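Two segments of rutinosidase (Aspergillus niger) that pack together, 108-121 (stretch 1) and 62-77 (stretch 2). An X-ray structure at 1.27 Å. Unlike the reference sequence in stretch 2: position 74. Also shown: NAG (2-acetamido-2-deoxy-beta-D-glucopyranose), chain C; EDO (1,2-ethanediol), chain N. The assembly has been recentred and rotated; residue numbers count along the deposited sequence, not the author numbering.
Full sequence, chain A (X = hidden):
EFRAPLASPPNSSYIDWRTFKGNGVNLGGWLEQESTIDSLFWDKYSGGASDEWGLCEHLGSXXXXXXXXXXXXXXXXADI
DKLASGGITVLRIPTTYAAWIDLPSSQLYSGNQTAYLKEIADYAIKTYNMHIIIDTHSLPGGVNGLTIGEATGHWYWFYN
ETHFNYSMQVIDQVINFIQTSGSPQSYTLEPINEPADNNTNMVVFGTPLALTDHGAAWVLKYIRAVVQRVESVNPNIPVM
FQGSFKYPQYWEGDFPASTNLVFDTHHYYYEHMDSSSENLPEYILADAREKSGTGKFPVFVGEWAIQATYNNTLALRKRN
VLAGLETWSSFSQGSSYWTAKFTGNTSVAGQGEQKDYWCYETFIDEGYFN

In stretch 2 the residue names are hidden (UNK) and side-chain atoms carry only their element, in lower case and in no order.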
ATOM      1  N   LEU A 108     -26.794 -18.142 -11.757  1.00 14.38           N
ATOM      2  CA  LEU A 108     -27.416 -17.259 -10.771  1.00 14.85           C
ATOM      3  C   LEU A 108     -28.928 -17.238 -10.960  1.00 14.57           C
ATOM      4  O   LEU A 108     -29.378 -17.304 -12.131  1.00 15.95           O
ATOM      5  CB  LEU A 108     -26.821 -15.853 -10.856  1.00 14.39           C
ATOM      6  CG  LEU A 108     -25.319 -15.773 -10.568  1.00 14.41           C
ATOM      7  CD1 LEU A 108     -24.833 -14.358 -10.817  1.00 15.32           C
ATOM      8  CD2 LEU A 108     -24.992 -16.249  -9.175  1.00 17.05           C
ATOM      9  N   TYR A 109     -29.659 -17.090  -9.878  1.00 14.42           N
ATOM     10  CA  TYR A 109     -31.124 -17.130  -9.912  1.00 15.03           C
ATOM     11  C   TYR A 109     -31.691 -15.781 -10.376  1.00 14.67           C
ATOM     12  O   TYR A 109     -31.329 -14.711  -9.867  1.00 14.20           O
ATOM     13  CB  TYR A 109     -31.668 -17.444  -8.513  1.00 15.69           C
ATOM     14  CG  TYR A 109     -33.162 -17.352  -8.394  1.00 15.36           C
ATOM     15  CD1 TYR A 109     -33.982 -18.245  -9.094  1.00 17.56           C
ATOM     16  CD2 TYR A 109     -33.755 -16.414  -7.582  1.00 15.07           C
ATOM     17  CE1 TYR A 109     -35.355 -18.148  -8.993  1.00 16.22           C
ATOM     18  CE2 TYR A 109     -35.135 -16.336  -7.445  1.00 17.53           C
ATOM     19  CZ  TYR A 109     -35.927 -17.221  -8.153  1.00 17.02           C
ATOM     20  OH  TYR A 109     -37.291 -17.098  -8.025  1.00 17.66           O
ATOM     21  N   SER A 110     -32.612 -15.841 -11.368  1.00 14.47           N
ATOM     22  CA  SER A 110     -33.426 -14.710 -11.833  1.00 14.62           C
ATOM     23  C   SER A 110     -34.856 -14.866 -11.299  1.00 14.85           C
ATOM     24  O   SER A 110     -35.551 -15.824 -11.743  1.00 16.33           O
ATOM     25  CB  SER A 110     -33.466 -14.636 -13.337  1.00 13.70           C
ATOM     26  OG  SER A 110     -32.214 -14.257 -13.885  1.00 14.21           O
ATOM     27  N   GLY A 111     -35.287 -14.005 -10.408  1.00 15.42           N
ATOM     28  CA  GLY A 111     -36.647 -14.065  -9.837  1.00 18.01           C
ATOM     29  C   GLY A 111     -37.230 -12.707  -9.597  1.00 15.75           C
ATOM     30  O   GLY A 111     -37.086 -11.829 -10.443  1.00 16.84           O
ATOM     31  N   ASN A 112     -37.797 -12.501  -8.412  1.00 16.79           N
ATOM     32  CA  ASN A 112     -38.516 -11.258  -8.059  1.00 16.65           C
ATOM     33  C   ASN A 112     -37.628 -10.270  -7.295  1.00 17.24           C
ATOM     34  O   ASN A 112     -38.185  -9.398  -6.593  1.00 16.70           O
ATOM     35  CB  ASN A 112     -39.778 -11.576  -7.238  1.00 19.95           C
ATOM     36  CG  ASN A 112     -40.940 -12.026  -8.072  1.00 24.10           C
ATOM     37  OD1 ASN A 112     -41.023 -11.716  -9.246  1.00 25.66           O
ATOM     38  ND2 ASN A 112     -41.799 -12.826  -7.482  1.00 27.98           N
ATOM     39  N   GLN A 113     -36.295 -10.357  -7.443  1.00 15.80           N
ATOM     40  CA  GLN A 113     -35.416  -9.394  -6.747  1.00 15.20           C
ATOM     41  C   GLN A 113     -35.897  -7.963  -6.913  1.00 15.20           C
ATOM     42  O   GLN A 113     -35.889  -7.194  -5.928  1.00 16.15           O
ATOM     43  CB  GLN A 113     -33.996  -9.515  -7.275  1.00 14.76           C
ATOM     44  CG  GLN A 113     -33.307 -10.811  -6.923  1.00 15.34           C
ATOM     45  CD  GLN A 113     -33.301 -11.830  -8.038  1.00 15.85           C
ATOM     46  OE1 GLN A 113     -34.318 -11.982  -8.716  1.00 18.05           O
ATOM     47  NE2 GLN A 113     -32.165 -12.486  -8.286  1.00 17.66           N
ATOM     48  N   THR A 114     -36.200  -7.484  -8.128  1.00 15.18           N
ATOM     49  CA  THR A 114     -36.453  -6.040  -8.344  1.00 16.14           C
ATOM     50  C   THR A 114     -37.812  -5.656  -7.714  1.00 15.93           C
ATOM     51  O   THR A 114     -38.019  -4.484  -7.440  1.00 16.42           O
ATOM     52  CB  THR A 114     -36.382  -5.649  -9.831  1.00 16.72           C
ATOM     53  OG1 THR A 114     -37.370  -6.391 -10.552  1.00 18.68           O
ATOM     54  CG2 THR A 114     -34.991  -5.849 -10.398  1.00 18.37           C
ATOM     55  N   ALA A 115     -38.715  -6.603  -7.523  1.00 17.82           N
ATOM     56  CA  ALA A 115     -39.972  -6.297  -6.815  1.00 16.93           C
ATOM     57  C   ALA A 115     -39.662  -5.987  -5.350  1.00 16.00           C
ATOM     58  O   ALA A 115     -40.230  -5.028  -4.789  1.00 17.13           O
ATOM     59  CB  ALA A 115     -40.942  -7.451  -6.907  1.00 16.57           C
ATOM     60  N   TYR A 116     -38.798  -6.765  -4.739  1.00 15.39           N
ATOM     61  CA  TYR A 116     -38.407  -6.494  -3.328  1.00 16.24           C
ATOM     62  C   TYR A 116     -37.613  -5.206  -3.242  1.00 17.22           C
ATOM     63  O   TYR A 116     -37.763  -4.434  -2.281  1.00 17.37           O
ATOM     64  CB  TYR A 116     -37.672  -7.698  -2.752  1.00 17.22           C
ATOM     65  CG  TYR A 116     -38.540  -8.914  -2.579  1.00 19.46           C
ATOM     66  CD1 TYR A 116     -39.537  -8.921  -1.614  1.00 23.69           C
ATOM     67  CD2 TYR A 116     -38.382 -10.015  -3.385  1.00 18.86           C
ATOM     68  CE1 TYR A 116     -40.370 -10.017  -1.464  1.00 23.45           C
ATOM     69  CE2 TYR A 116     -39.211 -11.121  -3.238  1.00 22.65           C
ATOM     70  CZ  TYR A 116     -40.213 -11.110  -2.279  1.00 25.05           C
ATOM     71  OH  TYR A 116     -41.076 -12.175  -2.121  1.00 27.95           O
ATOM     72  N   LEU A 117     -36.725  -4.977  -4.212  1.00 16.24           N
ATOM     73  CA  LEU A 117     -35.941  -3.737  -4.268  1.00 16.94           C
ATOM     74  C   LEU A 117     -36.907  -2.542  -4.323  1.00 16.77           C
ATOM     75  O   LEU A 117     -36.731  -1.542  -3.588  1.00 16.98           O
ATOM     76  CB  LEU A 117     -35.007  -3.784  -5.493  1.00 18.11           C
ATOM     77  CG  LEU A 117     -33.821  -2.824  -5.354  1.00 25.78           C
ATOM     78  CD1 LEU A 117     -32.715  -3.194  -6.369  1.00 28.54           C
ATOM     79  CD2 LEU A 117     -34.246  -1.400  -5.526  1.00 26.94           C
ATOM     80  N   LYS A 118     -37.895  -2.584  -5.208  1.00 16.91           N
ATOM     81  CA  LYS A 118     -38.869  -1.493  -5.322  1.00 16.53           C
ATOM     82  C   LYS A 118     -39.684  -1.291  -4.017  1.00 15.58           C
ATOM     83  O   LYS A 118     -39.844  -0.127  -3.617  1.00 16.35           O
ATOM     84  CB  LYS A 118     -39.799  -1.842  -6.457  1.00 19.42           C
ATOM     85  CG  LYS A 118     -40.848  -0.744  -6.626  1.00 20.56           C
ATOM     86  CD  LYS A 118     -41.710  -0.881  -7.889  1.00 25.70           C
ATOM     87  CE  LYS A 118     -42.834   0.131  -7.888  1.00 26.31           C
ATOM     88  NZ  LYS A 118     -42.345   1.528  -7.801  1.00 25.67           N
ATOM     89  N   GLU A 119     -40.099  -2.376  -3.362  1.00 16.58           N
ATOM     90  CA  GLU A 119     -40.900  -2.210  -2.098  1.00 20.25           C
ATOM     91  C   GLU A 119     -40.063  -1.456  -1.054  1.00 17.85           C
ATOM     92  O   GLU A 119     -40.544  -0.461  -0.432  1.00 17.40           O
ATOM     93  CB  GLU A 119     -41.334  -3.557  -1.542  1.00 24.28           C
ATOM     94  CG  GLU A 119     -42.314  -3.329  -0.414  1.00 33.00           C
ATOM     95  CD  GLU A 119     -42.399  -4.372   0.678  1.00 47.16           C
ATOM     96  OE1 GLU A 119     -41.404  -4.513   1.442  1.00 47.81           O
ATOM     97  OE2 GLU A 119     -43.500  -4.976   0.812  1.00 49.33           O
ATOM     98  N   ILE A 120     -38.798  -1.875  -0.909  1.00 16.88           N
ATOM     99  CA  ILE A 120     -37.947  -1.240   0.127  1.00 15.34           C
ATOM    100  C   ILE A 120     -37.542   0.163  -0.294  1.00 15.60           C
ATOM    101  O   ILE A 120     -37.528   1.100   0.526  1.00 16.28           O
ATOM    102  CB  ILE A 120     -36.709  -2.139   0.385  1.00 16.39           C
ATOM    103  CG1 ILE A 120     -37.155  -3.461   1.040  1.00 19.07           C
ATOM    104  CG2 ILE A 120     -35.647  -1.367   1.176  1.00 17.74           C
ATOM    105  CD1 ILE A 120     -37.933  -3.362   2.339  1.00 22.88           C
ATOM    106  N   ALA A 121     -37.101   0.375  -1.545  1.00 14.80           N
ATOM    107  CA  ALA A 121     -36.672   1.699  -2.010  1.00 15.82           C
ATOM    108  C   ALA A 121     -37.839   2.686  -1.913  1.00 15.10           C
ATOM    109  O   ALA A 121     -37.643   3.836  -1.441  1.00 16.45           O
ATOM    110  CB  ALA A 121     -36.129   1.577  -3.437  1.00 16.96           C
ATOM    111  N   UNK A  62     -34.553 -26.091  -5.849  1.00 20.18           N
ATOM    112  CA  UNK A  62     -34.938 -25.406  -4.611  1.00 20.69           C
ATOM    113  C   UNK A  62     -34.174 -24.064  -4.476  1.00 19.98           C
ATOM    114  O   UNK A  62     -34.481 -23.325  -3.569  1.00 21.16           O
ATOM    115  c   UNK A  62     -37.075 -26.942  -3.336  1.00 32.48           C
ATOM    116  o   UNK A  62     -37.841 -27.139  -4.274  1.00 45.03           O
ATOM    117  c   UNK A  62     -35.657 -27.458  -3.344  1.00 27.42           C
ATOM    118  n   UNK A  62     -37.391 -26.146  -2.346  1.00 34.68           N
ATOM    119  c   UNK A  62     -34.677 -26.279  -3.399  1.00 24.44           C
ATOM    120  N   UNK A  63     -33.337 -23.752  -5.431  1.00 17.19           N
ATOM    121  CA  UNK A  63     -32.573 -22.473  -5.334  1.00 18.01           C
ATOM    122  C   UNK A  63     -33.522 -21.296  -5.281  1.00 17.21           C
ATOM    123  O   UNK A  63     -33.416 -20.433  -4.365  1.00 17.74           O
ATOM    124  c   UNK A  63     -31.604 -22.346  -6.494  1.00 18.70           C
ATOM    125  s   UNK A  63     -30.803 -20.715  -6.480  1.00 21.40           S
ATOM    126  N   UNK A  64     -34.452 -21.185  -6.225  1.00 18.23           N
ATOM    127  CA  UNK A  64     -35.421 -20.080  -6.267  1.00 18.38           C
ATOM    128  C   UNK A  64     -36.225 -19.941  -4.987  1.00 19.74           C
ATOM    129  O   UNK A  64     -36.308 -18.890  -4.348  1.00 18.00           O
ATOM    130  N   UNK A  65     -36.917 -21.018  -4.549  1.00 20.72           N
ATOM    131  CA  UNK A  65     -37.714 -20.914  -3.336  1.00 20.40           C
ATOM    132  C   UNK A  65     -36.914 -20.472  -2.093  1.00 17.84           C
ATOM    133  O   UNK A  65     -37.391 -19.636  -1.384  1.00 20.20           O
ATOM    134  c   UNK A  65     -38.284 -22.334  -3.199  1.00 23.65           C
ATOM    135  c   UNK A  65     -37.155 -22.261  -5.309  1.00 21.20           C
ATOM    136  c   UNK A  65     -38.405 -22.804  -4.626  1.00 22.56           C
ATOM    137  N   UNK A  66     -35.681 -20.950  -1.974  1.00 18.05           N
ATOM    138  CA  UNK A  66     -34.823 -20.606  -0.814  1.00 17.61           C
ATOM    139  C   UNK A  66     -34.465 -19.119  -0.914  1.00 18.51           C
ATOM    140  O   UNK A  66     -34.612 -18.406   0.069  1.00 18.67           O
ATOM    141  c   UNK A  66     -33.932 -22.914  -0.317  1.00 18.86           C
ATOM    142  c   UNK A  66     -33.582 -21.497  -0.751  1.00 18.13           C
ATOM    143  c   UNK A  66     -32.532 -20.913   0.172  1.00 20.64           C
ATOM    144  N   UNK A  67     -34.050 -18.679  -2.111  1.00 18.17           N
ATOM    145  CA  UNK A  67     -33.623 -17.257  -2.224  1.00 17.11           C
ATOM    146  C   UNK A  67     -34.819 -16.322  -2.100  1.00 16.78           C
ATOM    147  O   UNK A  67     -34.695 -15.250  -1.481  1.00 15.83           O
ATOM    148  c   UNK A  67     -30.614 -17.231  -2.341  1.00 19.03           C
ATOM    149  c   UNK A  67     -30.736 -17.570  -4.811  1.00 17.12           C
ATOM    150  c   UNK A  67     -32.821 -17.056  -3.522  1.00 16.65           C
ATOM    151  c   UNK A  67     -31.478 -17.750  -3.492  1.00 16.89           C
ATOM    152  N   UNK A  68     -35.972 -16.639  -2.725  1.00 16.28           N
ATOM    153  CA  UNK A  68     -37.148 -15.767  -2.637  1.00 16.56           C
ATOM    154  C   UNK A  68     -37.529 -15.569  -1.171  1.00 17.17           C
ATOM    155  O   UNK A  68     -37.946 -14.478  -0.753  1.00 18.57           O
ATOM    156  c   UNK A  68     -38.185 -16.322  -4.904  1.00 18.63           C
ATOM    157  c   UNK A  68     -38.329 -16.384  -3.387  1.00 18.21           C
ATOM    158  o   UNK A  68     -37.967 -14.866  -6.800  1.00 19.58           O
ATOM    159  c   UNK A  68     -38.296 -14.966  -5.588  1.00 17.91           C
ATOM    160  o   UNK A  68     -38.720 -14.019  -4.927  1.00 20.34           O
ATOM    161  N   UNK A  69     -37.408 -16.633  -0.367  1.00 18.24           N
ATOM    162  CA  UNK A  69     -37.746 -16.515   1.069  1.00 19.79           C
ATOM    163  C   UNK A  69     -36.786 -15.511   1.731  1.00 18.10           C
ATOM    164  O   UNK A  69     -37.228 -14.649   2.503  1.00 19.36           O
ATOM    165  c   UNK A  69     -37.078 -17.756   4.252  1.00 26.00           C
ATOM    166  n   UNK A  69     -37.851 -17.600   5.398  1.00 29.58           N
ATOM    167  c   UNK A  69     -37.700 -17.892   1.748  1.00 19.93           C
ATOM    168  n   UNK A  69     -39.200 -17.557   3.720  1.00 30.42           N
ATOM    169  c   UNK A  69     -37.938 -17.781   3.210  1.00 22.55           C
ATOM    170  c   UNK A  69     -39.125 -17.499   5.041  1.00 25.94           C
ATOM    171  N   UNK A  70     -35.488 -15.610   1.441  1.00 17.30           N
ATOM    172  CA  UNK A  70     -34.514 -14.643   1.990  1.00 15.58           C
ATOM    173  C   UNK A  70     -34.816 -13.235   1.498  1.00 15.34           C
ATOM    174  O   UNK A  70     -34.720 -12.269   2.299  1.00 16.73           O
ATOM    175  c   UNK A  70     -32.007 -14.212   2.242  1.00 17.89           C
ATOM    176  c   UNK A  70     -29.139 -13.985   3.925  1.00 20.14           C
ATOM    177  c   UNK A  70     -33.106 -15.082   1.611  1.00 16.45           C
ATOM    178  n   UNK A  70     -29.563 -14.022   2.651  1.00 17.66           N
ATOM    179  n   UNK A  70     -28.137 -13.207   4.277  1.00 18.13           N
ATOM    180  c   UNK A  70     -30.642 -14.832   2.135  1.00 18.23           C
ATOM    181  n   UNK A  70     -29.786 -14.707   4.844  1.00 19.15           N
ATOM    182  N   UNK A  71     -35.086 -13.065   0.204  1.00 15.68           N
ATOM    183  CA  UNK A  71     -35.451 -11.718  -0.316  1.00 16.39           C
ATOM    184  C   UNK A  71     -36.603 -11.099   0.488  1.00 16.54           C
ATOM    185  O   UNK A  71     -36.649  -9.921   0.815  1.00 17.46           O
ATOM    186  c   UNK A  71     -32.910 -13.381  -4.525  1.00 14.47           C
ATOM    187  c   UNK A  71     -34.266 -13.367  -4.835  1.00 15.20           C
ATOM    188  o   UNK A  71     -31.999 -13.936  -5.388  1.00 14.98           O
ATOM    189  c   UNK A  71     -35.822 -11.723  -1.804  1.00 16.24           C
ATOM    190  c   UNK A  71     -32.508 -12.918  -3.277  1.00 14.30           C
ATOM    191  c   UNK A  71     -34.810 -12.359  -2.737  1.00 15.33           C
ATOM    192  c   UNK A  71     -33.448 -12.320  -2.465  1.00 15.04           C
ATOM    193  c   UNK A  71     -35.192 -12.838  -3.966  1.00 15.87           C
ATOM    194  N   UNK A  72     -37.619 -11.929   0.739  1.00 18.07           N
ATOM    195  CA  UNK A  72     -38.831 -11.451   1.423  1.00 18.56           C
ATOM    196  C   UNK A  72     -38.612 -11.193   2.909  1.00 19.09           C
ATOM    197  O   UNK A  72     -39.393 -10.384   3.450  1.00 23.38           O
ATOM    198  c   UNK A  72     -39.889 -12.523   1.195  1.00 19.60           C
ATOM    199  N   UNK A  73     -37.630 -11.779   3.553  1.00 19.99           N
ATOM    200  CA  UNK A  73     -37.530 -11.741   5.021  1.00 20.43           C
ATOM    201  C   UNK A  73     -36.289 -11.054   5.573  1.00 22.39           C
ATOM    202  O   UNK A  73     -36.384 -10.521   6.684  1.00 21.94           O
ATOM    203  c   UNK A  73     -38.980 -13.759   5.320  1.00 23.78           C
ATOM    204  c   UNK A  73     -37.622 -13.143   5.586  1.00 20.20           C
ATOM    205  o   UNK A  73     -36.548 -13.932   5.092  1.00 23.39           O
ATOM    206  N   UNK A  74     -35.167 -11.012   4.877  1.00 19.76           N
ATOM    207  CA  UNK A  74     -33.921 -10.520   5.526  1.00 19.16           C
ATOM    208  C   UNK A  74     -33.995  -9.015   5.765  1.00 18.55           C
ATOM    209  O   UNK A  74     -33.588  -8.539   6.839  1.00 19.77           O
ATOM    210  c   UNK A  74     -31.358 -10.455   5.274  1.00 22.67           C
ATOM    211  c   UNK A  74     -30.248 -10.417   4.243  1.00 24.33           C
ATOM    212  c   UNK A  74     -30.936 -11.414   6.403  1.00 23.21           C
ATOM    213  c   UNK A  74     -32.708 -10.842   4.659  1.00 20.44           C
ATOM    214  N   UNK A  75     -34.416  -8.252   4.750  1.00 17.78           N
ATOM    215  CA  UNK A  75     -34.541  -6.769   4.832  1.00 18.23           C
ATOM    216  C   UNK A  75     -35.988  -6.405   4.669  1.00 20.54           C
ATOM    217  O   UNK A  75     -36.600  -6.704   3.632  1.00 20.58           O
ATOM    218  c   UNK A  75     -33.932  -4.515   3.848  1.00 19.00           C
ATOM    219  c   UNK A  75     -33.656  -6.015   3.813  1.00 17.64           C
ATOM    220  c   UNK A  75     -31.559  -5.918   5.299  1.00 18.57           C
ATOM    221  c   UNK A  75     -32.189  -6.376   4.007  1.00 19.21           C
ATOM    222  N   UNK A  76     -36.575  -5.767   5.683  1.00 20.96           N
ATOM    223  CA  UNK A  76     -37.980  -5.353   5.641  1.00 20.31           C
ATOM    224  C   UNK A  76     -38.106  -3.881   5.975  1.00 20.83           C
ATOM    225  O   UNK A  76     -37.132  -3.186   6.259  1.00 19.72           O
ATOM    226  c   UNK A  76     -38.813  -6.217   6.611  1.00 23.14           C
ATOM    227  o   UNK A  76     -38.415  -5.785   7.914  1.00 24.06           O
ATOM    228  c   UNK A  76     -38.607  -7.699   6.408  1.00 24.79           C
ATOM    229  N   UNK A  77     -39.312  -3.360   5.925  1.00 20.35           N
ATOM    230  CA  UNK A  77     -39.560  -1.954   6.301  1.00 20.03           C
ATOM    231  C   UNK A  77     -39.082  -1.678   7.725  1.00 20.13           C
ATOM    232  O   UNK A  77     -38.591  -0.567   7.974  1.00 19.08           O
ATOM    233  c   UNK A  77     -41.044  -1.667   6.134  1.00 22.97           C
ATOM    234  c   UNK A  77     -43.422  -1.545   3.185  1.00 39.60           C
ATOM    235  n   UNK A  77     -44.875  -1.302   3.183  1.00 45.23           N
ATOM    236  c   UNK A  77     -42.951  -1.471   4.606  1.00 31.66           C
ATOM    237  c   UNK A  77     -41.478  -1.608   4.690  1.00 28.63           C
TER
HETATM  238  C1  NAG C 401     -42.953 -13.202  -8.244  1.00 35.67           C
HETATM  239  C2  NAG C 401     -43.292 -14.631  -7.880  1.00 37.32           C
HETATM  240  C3  NAG C 401     -44.720 -14.911  -8.420  1.00 39.80           C
HETATM  241  C4  NAG C 401     -45.761 -13.860  -8.026  1.00 43.86           C
HETATM  242  C5  NAG C 401     -45.287 -12.448  -8.411  1.00 40.99           C
HETATM  243  C6  NAG C 401     -46.311 -11.333  -8.070  1.00 40.42           C
HETATM  244  C7  NAG C 401     -41.652 -16.425  -8.132  1.00 42.75           C
HETATM  245  C8  NAG C 401     -40.799 -17.160  -9.128  1.00 46.00           C
HETATM  246  N2  NAG C 401     -42.379 -15.459  -8.637  1.00 37.49           N
HETATM  247  O3  NAG C 401     -45.132 -16.198  -7.968  1.00 40.55           O
HETATM  248  O4  NAG C 401     -46.966 -14.137  -8.762  1.00 44.40           O
HETATM  249  O5  NAG C 401     -43.993 -12.288  -7.770  1.00 36.84           O
HETATM  250  O6  NAG C 401     -46.586 -11.346  -6.661  1.00 38.44           O
HETATM  251  O7  NAG C 401     -41.724 -16.668  -6.954  1.00 45.13           O
HETATM  252  C1  EDO N 412     -35.307 -11.203 -13.449  1.00 24.26           C
HETATM  253  O1  EDO N 412     -36.233 -12.222 -13.155  1.00 24.96           O
HETATM  254  C2  EDO N 412     -34.787 -11.216 -14.802  1.00 26.22           C
HETATM  255  O2  EDO N 412     -35.835 -10.853 -15.678  1.00 31.59           O
HETATM  256  O   HOH W   1     -41.305 -13.797  -4.364  1.00 34.80           O
HETATM  257  O   HOH W   2     -41.134  -5.233   4.125  1.00 34.37           O

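Position 62 has three side-chain carbons, the third carrying one oxygen and one nitrogen, and lies beyond reach of stretch 1: Gln62. Position 63 has one carbon, then a sulfur 3.9 Å from CB of Tyr109. That is Cys63, bonded covalently elsewhere in the structure.

Position 64 has no side-chain atoms, and its CA sits over one face of the Tyr109 ring, 3.3 Å from CE1, a CH-pi contact. An ideal CB here would fall 2.8 Å from Tyr109 CE1, a clash, so the bare backbone lets the ring lie close. This is Gly64.

At position 65 three carbons close a ring onto the backbone N, pointing away from stretch 1: Pro65. Position 66, one carbon carrying two more, is out of reach: Val66. Position 67 has four carbons forked at the second, and one tip approaches CB of Tyr109. This is Leu67, with CD1 3.8 Å from Tyr109 CB.

Position 68 has three carbons, the last carrying two oxygens. One oxygen lies 2.6 Å from OH of Tyr109 and 2.9 Å from the backbone N of Asn112; both donate to it, as suits a carboxylate. Hence Glu68, its shared acceptor being OE2. Its OE1 takes a hydrogen bond from a water 2.7 Å from that OE1, and the same water bonds to Tyr116 OH and weakly to Asn112 ND2, the nitrogen that carries the NAG sugar.

Position 69, a carbon and a five-membered ring with two nitrogens, points away: His69. Position 70 has three carbons, a nitrogen, then a carbon bearing two nitrogens, all hydrogen-bonded elsewhere in the structure: Arg70.

Position 71 is one carbon and a six-carbon ring bearing an oxygen. Its CB points toward stretch 1 and lies 3.5 Å from CD2 of Tyr116, and the ring lies against Tyr109: Tyr71, its CE2 4.0 Å from CE2 of Tyr109. Its OH is 3.2 Å from Gln113 NE2, but the angle is too poor for a hydrogen bond; that nitrogen donates instead to Tyr109 O.

At position 72 a lone carbon, CB, sits 3.5 Å from OH of Tyr116: Ala72. Position 73, one carbon carrying an oxygen and a carbon, points away; Thr73 returns its OG1 to His69 O. Position 74, four carbons forked at the second, makes no contact: Leu74, where the reference has Trp.

Position 75 has four carbons, forked at the first, one arm two carbons long; its one-carbon branch comes no nearer than 4.4 Å to CG1 of Ile120: Ile75. Its backbone O lies 3.8 Å from Ile120 CD1. Position 76, one carbon with an oxygen and a carbon, points away: Thr76, an N-cap. Position 77 is four carbons ending in nitrogen: Lys77, whose CE comes 3.9 Å from Glu119 CD, the charges staying beyond salt-bridge range.

Two nearly parallel helices, 9.9 Å apart at closest approach, thus rely on two tyrosines of stretch 1. Tyr109 settles over a glycine, Tyr116 covers backbone at Tyr71 and Ala72, and one buttressing carboxylate gathers the loop of stretch 1 that leads into its helix.

Stretch 2 62-77: QCGPVLEHRYATLITK
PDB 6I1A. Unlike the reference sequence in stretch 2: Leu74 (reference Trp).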